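Long-range contacts in pyoverdine biosynthesis protein PvcB (Pseudomonas aeruginosa, PDB 4YLM), which catalyses the 2-oxoglutarate-dependent oxidation of tyrosine isonitrile, with iron(II) as probable cofactor, in the biosynthesis of paerucumarin: residues S144-A149 with N256-H261; M83-G88 with L274-I279. One frame throughout, in Å; residues are numbered along the deposited sequence.

Interaction 1: residues S144-A149 with N256-H261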
# COMPACT_ATOMS: atom_id res chain seq x y z
N SER A 144 -13.01 -1.10 -21.97
CA SER A 144 -12.59 0.20 -22.48
C SER A 144 -12.31 1.16 -21.35
O SER A 144 -13.13 1.30 -20.43
CB SER A 144 -13.68 0.82 -23.38
OG SER A 144 -13.72 0.18 -24.63
N SER A 145 -11.18 1.84 -21.42
CA SER A 145 -10.84 2.87 -20.44
C SER A 145 -11.51 4.18 -20.82
O SER A 145 -11.23 4.74 -21.88
CB SER A 145 -9.33 3.07 -20.40
OG SER A 145 -9.02 4.34 -19.85
N THR A 146 -12.42 4.67 -19.99
CA THR A 146 -13.14 5.87 -20.38
C THR A 146 -12.25 7.12 -20.36
O THR A 146 -12.46 8.03 -21.16
CB THR A 146 -14.49 6.07 -19.64
OG1 THR A 146 -14.26 6.26 -18.23
CG2 THR A 146 -15.40 4.84 -19.85
N PRO A 147 -11.27 7.18 -19.44
CA PRO A 147 -10.34 8.32 -19.53
C PRO A 147 -9.52 8.32 -20.82
O PRO A 147 -9.27 9.40 -21.37
CB PRO A 147 -9.42 8.14 -18.30
CG PRO A 147 -10.31 7.37 -17.30
CD PRO A 147 -11.09 6.40 -18.20
N ALA A 148 -9.12 7.15 -21.31
CA ALA A 148 -8.42 7.09 -22.59
C ALA A 148 -9.31 7.61 -23.72
O ALA A 148 -8.87 8.41 -24.56
CB ALA A 148 -7.95 5.69 -22.89
N ALA A 149 -10.57 7.17 -23.74
CA ALA A 149 -11.52 7.64 -24.75
C ALA A 149 -11.66 9.16 -24.70
O ALA A 149 -11.72 9.82 -25.74
CB ALA A 149 -12.89 6.96 -24.56
N ASN A 256 -14.57 -1.25 -12.23
CA ASN A 256 -15.90 -1.00 -12.78
C ASN A 256 -16.33 0.48 -12.73
O ASN A 256 -17.28 0.86 -13.41
CB ASN A 256 -16.93 -1.87 -12.05
CG ASN A 256 -18.35 -1.69 -12.57
OD1 ASN A 256 -18.65 -1.99 -13.74
ND2 ASN A 256 -19.23 -1.23 -11.70
N LEU A 257 -15.64 1.30 -11.94
CA LEU A 257 -16.01 2.72 -11.81
C LEU A 257 -15.39 3.58 -12.92
O LEU A 257 -15.81 4.71 -13.15
CB LEU A 257 -15.63 3.28 -10.43
CG LEU A 257 -16.19 2.52 -9.22
CD1 LEU A 257 -15.84 3.23 -7.90
CD2 LEU A 257 -17.72 2.34 -9.34
N THR A 258 -14.39 3.02 -13.60
CA THR A 258 -13.64 3.74 -14.63
C THR A 258 -13.83 3.12 -16.01
O THR A 258 -13.92 3.83 -17.01
CB THR A 258 -12.13 3.74 -14.29
OG1 THR A 258 -11.93 4.36 -13.02
CG2 THR A 258 -11.33 4.51 -15.36
N LEU A 259 -13.85 1.79 -16.07
CA LEU A 259 -13.99 1.10 -17.35
C LEU A 259 -15.46 0.92 -17.71
O LEU A 259 -16.34 1.06 -16.87
CB LEU A 259 -13.38 -0.30 -17.29
CG LEU A 259 -11.93 -0.40 -16.80
CD1 LEU A 259 -11.56 -1.88 -16.73
CD2 LEU A 259 -11.01 0.36 -17.75
N LEU A 260 -15.69 0.62 -18.99
CA LEU A 260 -16.93 -0.00 -19.44
C LEU A 260 -16.50 -1.34 -19.97
O LEU A 260 -15.34 -1.52 -20.34
CB LEU A 260 -17.60 0.82 -20.55
CG LEU A 260 -17.98 2.24 -20.16
CD1 LEU A 260 -18.50 3.05 -21.37
CD2 LEU A 260 -19.01 2.23 -19.03
N HIS A 261 -17.41 -2.30 -20.03
CA HIS A 261 -17.04 -3.62 -20.47
C HIS A 261 -18.14 -4.22 -21.32
O HIS A 261 -19.29 -3.77 -21.29
CB HIS A 261 -16.76 -4.52 -19.26
CG HIS A 261 -17.99 -4.85 -18.48
ND1 HIS A 261 -18.67 -6.03 -18.64
CD2 HIS A 261 -18.68 -4.13 -17.56
CE1 HIS A 261 -19.73 -6.04 -17.84
NE2 HIS A 261 -19.75 -4.90 -17.17

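Interaction 2: residues M83-G88 with L274-I279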
# COMPACT_ATOMS: atom_id res chain seq x y z
N MET A 83 -19.88 -7.71 -2.53
CA MET A 83 -21.26 -7.36 -2.78
C MET A 83 -22.04 -8.65 -3.07
O MET A 83 -21.86 -9.29 -4.12
CB MET A 83 -21.38 -6.38 -3.95
CG MET A 83 -22.81 -5.90 -4.18
SD MET A 83 -22.98 -4.69 -5.52
CE MET A 83 -23.22 -5.76 -6.91
N LEU A 84 -22.89 -9.04 -2.12
CA LEU A 84 -23.59 -10.32 -2.19
C LEU A 84 -24.86 -10.24 -3.01
O LEU A 84 -25.61 -9.26 -2.95
CB LEU A 84 -23.90 -10.84 -0.78
CG LEU A 84 -22.71 -11.35 0.03
CD1 LEU A 84 -23.13 -11.63 1.47
CD2 LEU A 84 -22.10 -12.60 -0.61
N TRP A 85 -25.09 -11.28 -3.81
CA TRP A 85 -26.33 -11.39 -4.57
C TRP A 85 -27.19 -12.47 -3.90
O TRP A 85 -26.72 -13.15 -2.99
CB TRP A 85 -26.03 -11.79 -6.01
CG TRP A 85 -25.39 -10.71 -6.84
CD1 TRP A 85 -24.09 -10.27 -6.77
CD2 TRP A 85 -26.02 -9.95 -7.88
NE1 TRP A 85 -23.88 -9.28 -7.71
CE2 TRP A 85 -25.05 -9.07 -8.40
CE3 TRP A 85 -27.31 -9.94 -8.42
CZ2 TRP A 85 -25.33 -8.18 -9.42
CZ3 TRP A 85 -27.58 -9.05 -9.44
CH2 TRP A 85 -26.60 -8.18 -9.94
N PRO A 86 -28.44 -12.63 -4.35
CA PRO A 86 -29.23 -13.73 -3.77
C PRO A 86 -28.54 -15.08 -3.92
O PRO A 86 -28.71 -15.96 -3.07
CB PRO A 86 -30.52 -13.67 -4.58
CG PRO A 86 -30.65 -12.21 -4.93
CD PRO A 86 -29.25 -11.74 -5.19
N PHE A 87 -27.74 -15.24 -4.98
CA PHE A 87 -27.01 -16.49 -5.17
C PHE A 87 -25.73 -16.60 -4.34
O PHE A 87 -25.04 -17.61 -4.39
CB PHE A 87 -26.70 -16.72 -6.65
CG PHE A 87 -25.96 -15.58 -7.31
CD1 PHE A 87 -26.62 -14.70 -8.16
CD2 PHE A 87 -24.59 -15.40 -7.11
CE1 PHE A 87 -25.95 -13.65 -8.79
CE2 PHE A 87 -23.90 -14.35 -7.73
CZ PHE A 87 -24.58 -13.47 -8.57
N GLY A 88 -25.41 -15.56 -3.58
CA GLY A 88 -24.18 -15.56 -2.82
C GLY A 88 -23.12 -14.65 -3.43
O GLY A 88 -23.45 -13.62 -4.00
N LEU A 274 -16.02 -19.22 -16.36
CA LEU A 274 -15.58 -18.07 -15.56
C LEU A 274 -16.44 -17.96 -14.32
O LEU A 274 -17.60 -18.39 -14.31
CB LEU A 274 -15.75 -16.75 -16.34
CG LEU A 274 -15.12 -16.60 -17.71
CD1 LEU A 274 -15.42 -15.20 -18.24
CD2 LEU A 274 -13.62 -16.85 -17.65
N ARG A 275 -15.87 -17.34 -13.29
CA ARG A 275 -16.57 -17.04 -12.05
C ARG A 275 -16.35 -15.57 -11.71
O ARG A 275 -15.22 -15.10 -11.72
CB ARG A 275 -16.06 -17.93 -10.91
CG ARG A 275 -16.65 -19.34 -10.94
CD ARG A 275 -16.04 -20.25 -9.90
NE ARG A 275 -16.66 -21.56 -10.01
CZ ARG A 275 -16.07 -22.71 -9.73
NH1 ARG A 275 -14.82 -22.74 -9.28
NH2 ARG A 275 -16.74 -23.85 -9.89
N ARG A 276 -17.43 -14.85 -11.40
CA ARG A 276 -17.31 -13.43 -11.10
C ARG A 276 -17.82 -13.07 -9.71
O ARG A 276 -18.90 -13.52 -9.30
CB ARG A 276 -18.07 -12.59 -12.14
CG ARG A 276 -17.96 -11.08 -11.88
CD ARG A 276 -19.22 -10.35 -12.33
NE ARG A 276 -20.35 -10.64 -11.45
CZ ARG A 276 -21.62 -10.38 -11.75
NH1 ARG A 276 -21.92 -9.83 -12.92
NH2 ARG A 276 -22.59 -10.68 -10.90
N VAL A 277 -17.04 -12.24 -9.02
CA VAL A 277 -17.41 -11.69 -7.71
C VAL A 277 -17.32 -10.16 -7.79
O VAL A 277 -16.40 -9.61 -8.40
CB VAL A 277 -16.45 -12.20 -6.62
CG1 VAL A 277 -16.80 -11.60 -5.24
CG2 VAL A 277 -16.46 -13.74 -6.58
N HIS A 278 -18.30 -9.48 -7.19
CA HIS A 278 -18.31 -8.03 -7.11
C HIS A 278 -17.75 -7.59 -5.75
O HIS A 278 -18.03 -8.22 -4.74
CB HIS A 278 -19.74 -7.50 -7.24
CG HIS A 278 -20.22 -7.40 -8.65
ND1 HIS A 278 -21.51 -7.72 -9.02
CD2 HIS A 278 -19.61 -6.97 -9.78
CE1 HIS A 278 -21.67 -7.51 -10.31
NE2 HIS A 278 -20.53 -7.06 -10.80
N ILE A 279 -16.97 -6.51 -5.74
CA ILE A 279 -16.44 -5.95 -4.49
C ILE A 279 -16.97 -4.54 -4.35
O ILE A 279 -16.85 -3.74 -5.27
CB ILE A 279 -14.90 -5.90 -4.49
CG1 ILE A 279 -14.32 -7.25 -4.91
CG2 ILE A 279 -14.36 -5.39 -3.13
CD1 ILE A 279 -14.57 -8.37 -3.92
O HOH W 1 -20.50 -10.84 -5.97

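Interaction 1: residues S144-A149 with N256-H261
Ser144 and Leu260 pair in a buried antiparallel contact in the smaller, three-stranded sheet of the double-stranded β-helix (jelly roll) of an iron and 2-oxoglutarate oxygenase. The pair is closed by two backbone bonds, Ser144 N to Leu260 O (2.9 Å) and Leu260 N to Ser144 O (3.0 Å). Strand 141-145 lies between strands 259-263 and 241-244. Next along, Ser145 and Leu259 form a non-hydrogen-bonded pair, with Leu259 CD2 against Ser145 CA (3.7 Å). Here strand 141-145 gives way to helix 146-152, and Ser145 serves as its N-cap, OG accepting from Ala148 N (3.2 Å). The helix start stays joined to segment 256-261 through Thr146. Its OG1, set between the backbone N and the carbonyl carbon (chi1 64°), donates to Thr258 O (2.7 Å) in the carbonyl plane, while Thr146 N adds a weak bond to the same oxygen. Leu195 N is a further partner of OG1. The methyl CG2 of Thr146 meets Leu260 CG (3.7 Å), the two side chains crossing at about a right angle. The adjoining His261 is a probable iron ligand, together with His112 and Asp114. Beyond Thr146 the fit is tight: Pro147 CD lies 3.4 Å from Thr258 CG2.

Interaction 2: residues M83-G88 with L274-I279
Trp85 and His278 meet at their edges, the five-membered ring of the indole turned 31° from the imidazole plane. The indole NE1 donates to His278 ND1 (3.1 Å, 156° at the hydrogen), and each partner lies close to the plane of the other's ring, so the bond restricts rotation of the imidazole. NE2 of the same ring is hydrogen-bonded to Asp114. Met83 runs side by side with His278, pointing the same way; the bend at its chi3 (88°) brings CE to 3.3 Å from ND1, an oblique approach to the imidazole. Arg276 packs against His278 and Trp85: His278 CE1 sits 3.2 Å above the centre of its guanidinium plane, and NH2 lies above the indole plane toward the rim, 3.7 Å from Trp85 NE1. Phe87 presents its edge to Arg276, with Phe87 CZ 4.1 Å from Arg276 NH2. One Phe87 face receives Trp85 CB near the rim. The loop carrying these rings is tied back by a type I turn from Trp85 to Gly88. Backbone links are few: Met83 N donates to His278 O (2.9 Å) from above the carbonyl plane, and one water joins Met83 O to His278 N. As Asp114 is a probable iron ligand, the arrangement resembles a second shell, in which a strand of the jelly roll holds a histidine behind the carboxylate of a facial-triad iron site.

How the interactions relate
The two contacts illustrate how chemistry follows place in a jelly roll. Interaction 1 is buried near the centre of the chain and relies on regular backbone pairing, with aliphatic groups and a threonine hydroxyl completing it. Interaction 2 lies farther out and is only partly buried; there a loop meets a strand chiefly through aromatic, imidazole and guanidinium groups, helped by a water. They share no element and do not touch, their nearest atoms being about 6 Å apart, yet strands 259-263 and 272-286 are consecutive in the chain. Both border the probable iron site: interaction 1 places the strand that carries the probable ligand His261, and interaction 2 the histidine behind Asp114.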